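Local coordinates for protein toluene, o-xylene monooxygenase oxygenase subunit (Pseudomonas stutzeri, PDB 2INC) that is a subunit of toluene, o-xylene monooxygenase, which probably inserts oxygen into toluene and o-xylene, in the methane/phenol/alkene hydroxylase family, at residues Ala163-Thr166 with Arg167-Asn171; Val176-Gly179 with Lys180-Asp184. All coordinates share one frame; numbering follows the deposited sequence.

Contact 1 of 2, residues Ala163-Thr166 with Arg167-Asn171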
# COMPACT_ATOMS: atom_id res chain seq x y z
N ALA B 163 -22.16 23.38 0.56
CA ALA B 163 -21.49 24.28 -0.43
C ALA B 163 -21.66 23.75 -1.88
O ALA B 163 -22.01 24.50 -2.80
CB ALA B 163 -20.04 24.45 -0.11
N TYR B 164 -21.42 22.45 -2.08
CA TYR B 164 -21.50 21.84 -3.40
C TYR B 164 -22.92 21.93 -3.97
O TYR B 164 -23.16 22.42 -5.11
CB TYR B 164 -21.09 20.34 -3.26
CG TYR B 164 -21.07 19.64 -4.62
CD1 TYR B 164 -19.90 19.57 -5.33
CD2 TYR B 164 -22.24 19.06 -5.16
CE1 TYR B 164 -19.83 18.96 -6.57
CE2 TYR B 164 -22.20 18.42 -6.43
CZ TYR B 164 -20.96 18.39 -7.12
OH TYR B 164 -20.83 17.81 -8.38
N ARG B 165 -23.87 21.48 -3.17
CA ARG B 165 -25.27 21.52 -3.60
C ARG B 165 -25.78 22.91 -3.83
O ARG B 165 -26.60 23.11 -4.71
CB ARG B 165 -26.17 20.85 -2.61
CG ARG B 165 -25.89 19.34 -2.57
CD ARG B 165 -26.47 18.70 -3.86
NE ARG B 165 -27.94 18.87 -3.87
CZ ARG B 165 -28.67 19.10 -4.97
NH1 ARG B 165 -30.00 19.22 -4.87
NH2 ARG B 165 -28.07 19.21 -6.17
N THR B 166 -25.29 23.87 -3.04
CA THR B 166 -25.69 25.26 -3.24
C THR B 166 -25.30 25.73 -4.62
O THR B 166 -26.09 26.39 -5.30
CB THR B 166 -25.06 26.16 -2.16
OG1 THR B 166 -25.58 25.74 -0.89
CG2 THR B 166 -25.43 27.67 -2.39
N ARG B 167 -24.07 25.43 -5.05
CA ARG B 167 -23.66 25.72 -6.44
C ARG B 167 -24.51 25.02 -7.48
O ARG B 167 -24.88 25.60 -8.49
CB ARG B 167 -22.24 25.26 -6.70
CG ARG B 167 -21.22 26.22 -6.44
CD ARG B 167 -20.84 27.02 -7.74
NE ARG B 167 -21.83 28.01 -7.94
CZ ARG B 167 -21.92 29.20 -7.35
NH1 ARG B 167 -22.99 29.89 -7.65
NH2 ARG B 167 -21.01 29.72 -6.52
N GLU B 168 -24.78 23.75 -7.28
CA GLU B 168 -25.61 23.00 -8.23
C GLU B 168 -27.01 23.57 -8.35
O GLU B 168 -27.56 23.72 -9.46
CB GLU B 168 -25.71 21.53 -7.82
CG GLU B 168 -24.48 20.76 -8.06
CD GLU B 168 -24.82 19.31 -8.32
OE1 GLU B 168 -24.44 18.78 -9.40
OE2 GLU B 168 -25.50 18.69 -7.45
N LEU B 169 -27.58 23.94 -7.20
CA LEU B 169 -28.85 24.69 -7.18
C LEU B 169 -28.80 26.04 -7.88
O LEU B 169 -29.71 26.34 -8.69
CB LEU B 169 -29.40 24.80 -5.75
CG LEU B 169 -29.87 23.45 -5.15
CD1 LEU B 169 -30.01 23.61 -3.64
CD2 LEU B 169 -31.21 22.98 -5.78
N ALA B 170 -27.77 26.85 -7.62
CA ALA B 170 -27.61 28.12 -8.29
C ALA B 170 -27.48 27.93 -9.80
O ALA B 170 -27.87 28.82 -10.56
CB ALA B 170 -26.40 28.80 -7.80
N ASN B 171 -26.84 26.85 -10.22
CA ASN B 171 -26.69 26.63 -11.66
C ASN B 171 -28.07 26.32 -12.24
O ASN B 171 -28.40 26.80 -13.32
CB ASN B 171 -25.73 25.49 -11.99
CG ASN B 171 -24.29 25.86 -11.76
OD1 ASN B 171 -23.94 27.03 -11.66
ND2 ASN B 171 -23.43 24.86 -11.71
O HOH W 1 -23.07 16.47 -9.20
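Arg165 NH2 is shared by two acids, Glu168 of the next helical turn and Asp103 of the same chain. To Glu168 OE2 it makes a salt bridge of 2.9 Å. The acid lies close to the guanidinium plane, but the nitrogen meets OE2 from above the carboxylate plane. The two flat groups stand 82° apart, and only OE2 bonds the arginine across the contact. Arg165 sets out away from residues 167-171. Bends at chi2 (-74°) and chi3 turn the chain back and bring its end to the acid. Leu169 CG lies over one face of the same guanidinium.

The other oxygen of Glu168 is used too. A water donates to OE1 at 2.7 Å and also hydrogen-bonds Tyr164 OH at 2.7 Å, lying at the ring edge in its plane. Tyr164 OH has a further hydrogen bond to the backbone of another protein's chain. Between ring and acid the contact is direct: Tyr164 CE2 is 3.4 Å from Glu168 CD, with the planes 51° apart. Beyond CG, Glu168 runs extended, and its carboxylate ends up between the tyrosine and the arginine. An alanine in place of Glu168 is likely to cost Arg165 one of the two acid partners described here, with Asp103 still in place, take one acceptor from the water, and open a gap beside the Tyr164 ring.

The backbone beneath is regular. Glu168 N bonds Tyr164 O at 3.0 Å and Leu169 N bonds Arg165 O at 2.8 Å. Thr166 OG1 turns to Thr162 O, one turn earlier. The Arg165-Glu168 (i to i+3) and Tyr164-Glu168 (i to i+4) side-chain pairs are those of an alpha-helix, here helix 142-172, which in this hydroxylase-family chain also meets another protein of the assembly.

Contact 2 of 2, residues Val176-Gly179 with Lys180-Asp184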
# COMPACT_ATOMS: atom_id res chain seq x y z
N VAL B 176 -32.69 32.53 -8.15
CA VAL B 176 -33.12 32.38 -6.74
C VAL B 176 -32.15 33.09 -5.74
O VAL B 176 -32.56 33.48 -4.63
CB VAL B 176 -33.32 30.88 -6.39
CG1 VAL B 176 -33.62 30.68 -4.93
CG2 VAL B 176 -34.46 30.30 -7.22
N GLY B 177 -30.90 33.29 -6.16
CA GLY B 177 -29.84 33.84 -5.29
C GLY B 177 -29.11 32.80 -4.43
O GLY B 177 -28.39 33.17 -3.48
N PHE B 178 -29.29 31.51 -4.72
CA PHE B 178 -28.47 30.48 -4.06
C PHE B 178 -27.01 30.91 -4.12
O PHE B 178 -26.51 31.29 -5.18
CB PHE B 178 -28.59 29.14 -4.77
CG PHE B 178 -29.87 28.47 -4.59
CD1 PHE B 178 -30.20 27.96 -3.35
CD2 PHE B 178 -30.77 28.30 -5.66
CE1 PHE B 178 -31.40 27.28 -3.15
CE2 PHE B 178 -31.95 27.61 -5.48
CZ PHE B 178 -32.28 27.10 -4.23
N GLY B 179 -26.31 30.82 -3.00
CA GLY B 179 -24.89 31.22 -2.95
C GLY B 179 -24.71 32.68 -2.55
O GLY B 179 -23.71 33.03 -1.87
N LYS B 180 -25.66 33.53 -2.94
CA LYS B 180 -25.56 34.97 -2.68
C LYS B 180 -26.35 35.40 -1.44
O LYS B 180 -25.92 36.26 -0.70
CB LYS B 180 -26.04 35.75 -3.89
CG LYS B 180 -25.04 35.70 -5.00
CD LYS B 180 -25.55 36.42 -6.24
CE LYS B 180 -24.69 36.06 -7.44
NZ LYS B 180 -25.45 36.24 -8.72
N ARG B 181 -27.49 34.76 -1.20
CA ARG B 181 -28.38 35.26 -0.18
C ARG B 181 -28.28 34.66 1.20
O ARG B 181 -28.95 35.15 2.13
CB ARG B 181 -29.82 35.12 -0.65
CG ARG B 181 -30.29 36.40 -1.15
CD ARG B 181 -30.15 36.43 -2.59
NE ARG B 181 -31.48 36.59 -3.15
CZ ARG B 181 -31.69 37.29 -4.25
NH1 ARG B 181 -30.65 37.84 -4.88
NH2 ARG B 181 -32.94 37.44 -4.71
N GLU B 182 -27.48 33.59 1.36
CA GLU B 182 -27.62 32.80 2.59
C GLU B 182 -27.20 33.61 3.80
O GLU B 182 -27.72 33.43 4.89
CB GLU B 182 -26.76 31.53 2.54
CG GLU B 182 -27.39 30.43 1.69
CD GLU B 182 -27.25 30.66 0.18
OE1 GLU B 182 -28.07 30.06 -0.57
OE2 GLU B 182 -26.32 31.38 -0.25
N ARG B 183 -26.20 34.47 3.65
CA ARG B 183 -25.75 35.21 4.86
C ARG B 183 -26.90 36.09 5.42
O ARG B 183 -27.09 36.22 6.62
CB ARG B 183 -24.53 36.07 4.53
CG ARG B 183 -23.99 36.81 5.78
CD ARG B 183 -22.73 37.52 5.46
NE ARG B 183 -22.20 38.30 6.59
CZ ARG B 183 -20.96 38.78 6.64
NH1 ARG B 183 -20.12 38.58 5.65
NH2 ARG B 183 -20.55 39.45 7.70
N ASP B 184 -27.62 36.73 4.54
CA ASP B 184 -28.72 37.60 4.95
C ASP B 184 -29.87 36.77 5.53
O ASP B 184 -30.55 37.17 6.46
CB ASP B 184 -29.15 38.34 3.73
CG ASP B 184 -28.19 39.45 3.41
OD1 ASP B 184 -27.56 40.00 4.36
OD2 ASP B 184 -28.09 39.80 2.23
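Gly177 O takes two backbone donors and closes a type II beta turn over residues 177-180. Lys180 N bonds it at 2.8 Å, coming from above the carbonyl plane. Arg181 N bonds it at 2.9 Å, within that plane. One oxygen therefore satisfies two consecutive amides as the chain turns toward helix 182-188. Gly179 has phi 92°, as the third position of this turn requires, and a CB there would press on the carbonyl oxygen of Phe178. Gly177 also has positive phi, and a CB on it would collide with Arg181 NE.

The Gly179 amide, inside the turn, is met by a side chain. Gly179 N donates to Glu182 OE1 at 3.1 Å, nearly straight at 165°, and OE1 receives it on its syn lone pair. Gly179 N also lies 2.8 Å from Glu182 OE2, but that bond is bent and weak. The acid thus reaches back to an amide three residues earlier. Glu182 can do so because its chain folds at chi2 (77°).

Both carboxylate oxygens have second partners outside the turn. Thr119 OG1 hydrogen-bonds OE1, and Arg122 forms a salt bridge with OE2. That neighbouring cation would probably help keep the acid ionised and fix its rotation. Glu182 thus joins the turn to the chain around the start of helix 121-138.

Phe178 points away from residues 180-184, and its ring packs on Leu169 and Ala170 of helix 142-172 and on Ala115 of helix 108-117. Val176 CG1 rests over one face of the ring, offset toward the rim. On the other limb, the bent Arg181 chain lays one guanidinium face over the Val176 carbonyl, with Arg181 NE 3.6 Å from Val176 O.

Overall arrangement
Following the chain from the N terminus, contact 1 comes first, within the last turns of helix 142-172. It closes no loop, because its segments are consecutive turns of one helix. The chain then leaves the helix, and contact 2 forms the tight turn that leads into helix 182-188. The two lie in series and neither nest nor cross. The centres of contact 1 and contact 2 are about 11 Å apart, and the two touch directly. Thr166 CG2 packs 3.3 Å from Gly179 N, and Phe178 lies against Leu169 and Ala170. The turn thus folds back on the helix it has just left. Phe178 and Val176 also reach helix 108-117, tying three helical parts together.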